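Local coordinates for uncharacterized protein TCIL3000_10_9440 (Trypanosoma congolense, PDB 5KMX) that is an insect-stage surface antigen with a bilobed ectodomain, of unestablished function but possibly acting as a sensor, at residues A[178-183]-A[211-216]. Residues are numbered along the deposited sequence; the frame is centred on the assembly and turned at random.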
loop_
_atom_site.group_PDB
_atom_site.type_symbol
_atom_site.label_atom_id
_atom_site.label_comp_id
_atom_site.label_asym_id
_atom_site.label_seq_id
_atom_site.Cartn_x
_atom_site.Cartn_y
_atom_site.Cartn_z
ATOM N N SER A 178 -0.248 -6.230 -4.247
ATOM C CA SER A 178 -0.710 -4.959 -3.698
ATOM C C SER A 178 -0.689 -3.883 -4.780
ATOM O O SER A 178 -0.100 -4.075 -5.845
ATOM C CB SER A 178 0.156 -4.531 -2.514
ATOM O OG SER A 178 -0.202 -3.231 -2.073
ATOM N N ALA A 179 -1.332 -2.753 -4.505
ATOM C CA ALA A 179 -1.346 -1.630 -5.438
ATOM C C ALA A 179 -0.146 -0.718 -5.205
ATOM O O ALA A 179 0.211 0.082 -6.068
ATOM C CB ALA A 179 -2.639 -0.843 -5.303
ATOM N N LEU A 180 0.467 -0.841 -4.031
ATOM C CA LEU A 180 1.636 -0.041 -3.682
ATOM C C LEU A 180 2.930 -0.773 -4.019
ATOM O O LEU A 180 3.061 -1.968 -3.758
ATOM C CB LEU A 180 1.622 0.307 -2.191
ATOM C CG LEU A 180 0.387 1.020 -1.637
ATOM C CD1 LEU A 180 0.495 1.131 -0.124
ATOM C CD2 LEU A 180 0.222 2.394 -2.269
ATOM N N TYR A 181 3.879 -0.052 -4.611
ATOM C CA TYR A 181 5.234 -0.560 -4.795
ATOM C C TYR A 181 5.779 -0.952 -3.428
ATOM O O TYR A 181 5.527 -0.253 -2.453
ATOM C CB TYR A 181 6.124 0.502 -5.451
ATOM C CG TYR A 181 7.569 0.089 -5.644
ATOM C CD1 TYR A 181 8.480 0.156 -4.597
ATOM C CD2 TYR A 181 8.026 -0.355 -6.878
ATOM C CE1 TYR A 181 9.800 -0.217 -4.770
ATOM C CE2 TYR A 181 9.344 -0.729 -7.061
ATOM C CZ TYR A 181 10.227 -0.658 -6.005
ATOM O OH TYR A 181 11.540 -1.029 -6.182
ATOM N N PRO A 182 6.533 -2.061 -3.338
ATOM C CA PRO A 182 6.970 -3.025 -4.355
ATOM C C PRO A 182 5.951 -4.129 -4.665
ATOM O O PRO A 182 6.313 -5.147 -5.254
ATOM C CB PRO A 182 8.233 -3.619 -3.731
ATOM C CG PRO A 182 7.964 -3.578 -2.275
ATOM C CD PRO A 182 7.171 -2.325 -2.036
ATOM N N PHE A 183 4.701 -3.924 -4.257
ATOM C CA PHE A 183 3.589 -4.794 -4.644
ATOM C C PHE A 183 3.658 -6.189 -4.020
ATOM O O PHE A 183 3.228 -7.166 -4.634
ATOM C CB PHE A 183 3.521 -4.921 -6.171
ATOM C CG PHE A 183 3.613 -3.606 -6.892
ATOM C CD1 PHE A 183 2.610 -2.662 -6.760
ATOM C CD2 PHE A 183 4.701 -3.313 -7.698
ATOM C CE1 PHE A 183 2.688 -1.453 -7.416
ATOM C CE2 PHE A 183 4.784 -2.101 -8.359
ATOM C CZ PHE A 183 3.774 -1.171 -8.217
ATOM N N ALA A 211 0.332 1.954 -12.036
ATOM C CA ALA A 211 1.325 2.320 -13.039
ATOM C C ALA A 211 2.209 3.436 -12.503
ATOM O O ALA A 211 3.423 3.436 -12.713
ATOM C CB ALA A 211 0.650 2.747 -14.330
ATOM N N PHE A 212 1.589 4.390 -11.817
ATOM C CA PHE A 212 2.323 5.454 -11.148
ATOM C C PHE A 212 3.292 4.819 -10.160
ATOM O O PHE A 212 4.498 5.011 -10.258
ATOM C CB PHE A 212 1.360 6.414 -10.437
ATOM C CG PHE A 212 2.002 7.686 -9.934
ATOM C CD1 PHE A 212 3.306 8.021 -10.266
ATOM C CD2 PHE A 212 1.285 8.551 -9.122
ATOM C CE1 PHE A 212 3.877 9.191 -9.798
ATOM C CE2 PHE A 212 1.853 9.720 -8.651
ATOM C CZ PHE A 212 3.148 10.040 -8.990
ATOM N N GLN A 213 2.751 4.031 -9.235
ATOM C CA GLN A 213 3.542 3.347 -8.215
ATOM C C GLN A 213 4.717 2.557 -8.792
ATOM O O GLN A 213 5.832 2.627 -8.275
ATOM C CB GLN A 213 2.642 2.402 -7.414
ATOM C CG GLN A 213 1.762 3.103 -6.390
ATOM C CD GLN A 213 2.496 3.428 -5.101
ATOM O OE1 GLN A 213 3.529 2.838 -4.790
ATOM N NE2 GLN A 213 1.956 4.372 -4.339
ATOM N N GLN A 214 4.464 1.806 -9.859
ATOM C CA GLN A 214 5.484 0.947 -10.454
ATOM C C GLN A 214 6.612 1.755 -11.085
ATOM O O GLN A 214 7.767 1.661 -10.672
ATOM C CB GLN A 214 4.861 0.031 -11.509
ATOM C CG GLN A 214 5.852 -0.930 -12.158
ATOM C CD GLN A 214 5.208 -1.813 -13.209
ATOM O OE1 GLN A 214 5.017 -3.010 -12.998
ATOM N NE2 GLN A 214 4.873 -1.226 -14.352
ATOM N N LEU A 215 6.262 2.541 -12.097
ATOM C CA LEU A 215 7.237 3.295 -12.876
ATOM C C LEU A 215 8.034 4.272 -12.021
ATOM O O LEU A 215 9.146 4.661 -12.379
ATOM C CB LEU A 215 6.525 4.059 -13.993
ATOM C CG LEU A 215 5.700 3.205 -14.955
ATOM C CD1 LEU A 215 4.807 4.087 -15.806
ATOM C CD2 LEU A 215 6.610 2.355 -15.827
ATOM N N THR A 216 7.455 4.655 -10.889
ATOM C CA THR A 216 7.999 5.726 -10.067
ATOM C C THR A 216 8.580 5.239 -8.743
ATOM O O THR A 216 9.654 5.686 -8.334
ATOM C CB THR A 216 6.912 6.766 -9.762
ATOM O OG1 THR A 216 6.543 7.449 -10.966
ATOM C CG2 THR A 216 7.393 7.756 -8.765
#
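Gln213 leaves its helix with CG anti to its own carbonyl carbon and then bends at chi2 (-81°), a double turn that lays its amide alongside Leu180 and carries OE1 to the backbone of Tyr181. There Tyr181 N donates to Gln213 OE1 over 2.9 Å, at an N-H...O angle of 154°. The bond is fairly straight at the hydrogen, but the donor stands 40° out of the carbonyl plane and off the lone pairs. It illustrates how a helix can hold irregular chain through one backbone N-H while the rest of the same side chain packs: Gln213 CG lies 3.4 Å from Ala179 O, and Gln213 CB lies 3.8 Å from Phe183 CZ, at the tip of the ring. The amide's own neighbour is Leu180, whose CD2 comes within 3.3 Å of Gln213 NE2.

The loop is shaped by a cis peptide between Tyr181 and Pro182, which with the backbone angles of these two residues makes a type VIa turn; its closing bond, Phe183 N to Leu180 O, is weak. The fold sets Tyr181 CA over the centre of the Phe183 ring, 3.6 Å above its plane, a CH-pi arrangement. Phe183 reaches back to the helix, and its CZ meets Gln214 N edge-on at 3.5 Å and Gln214 CB at 3.7 Å. The backbone of Tyr181 turns CB toward the helix, 3.5 Å from Gln213 O, and the ring follows at a slant near that oxygen. Beyond the Phe183 ring, Gln214 OE1 is hydrogen-bonded to Tyr176 OH, and Tyr176 also meets Phe183 edge-to-face.

This is structural packing between residues 178-183, within the loop between strands 169-172 and 189-191, and the last helix of this ectodomain fragment, 208-216. Tyr159 of the long strand 145-165 backs the loop, while Ala211 and Leu215 turn from it to pack on helix 11-20.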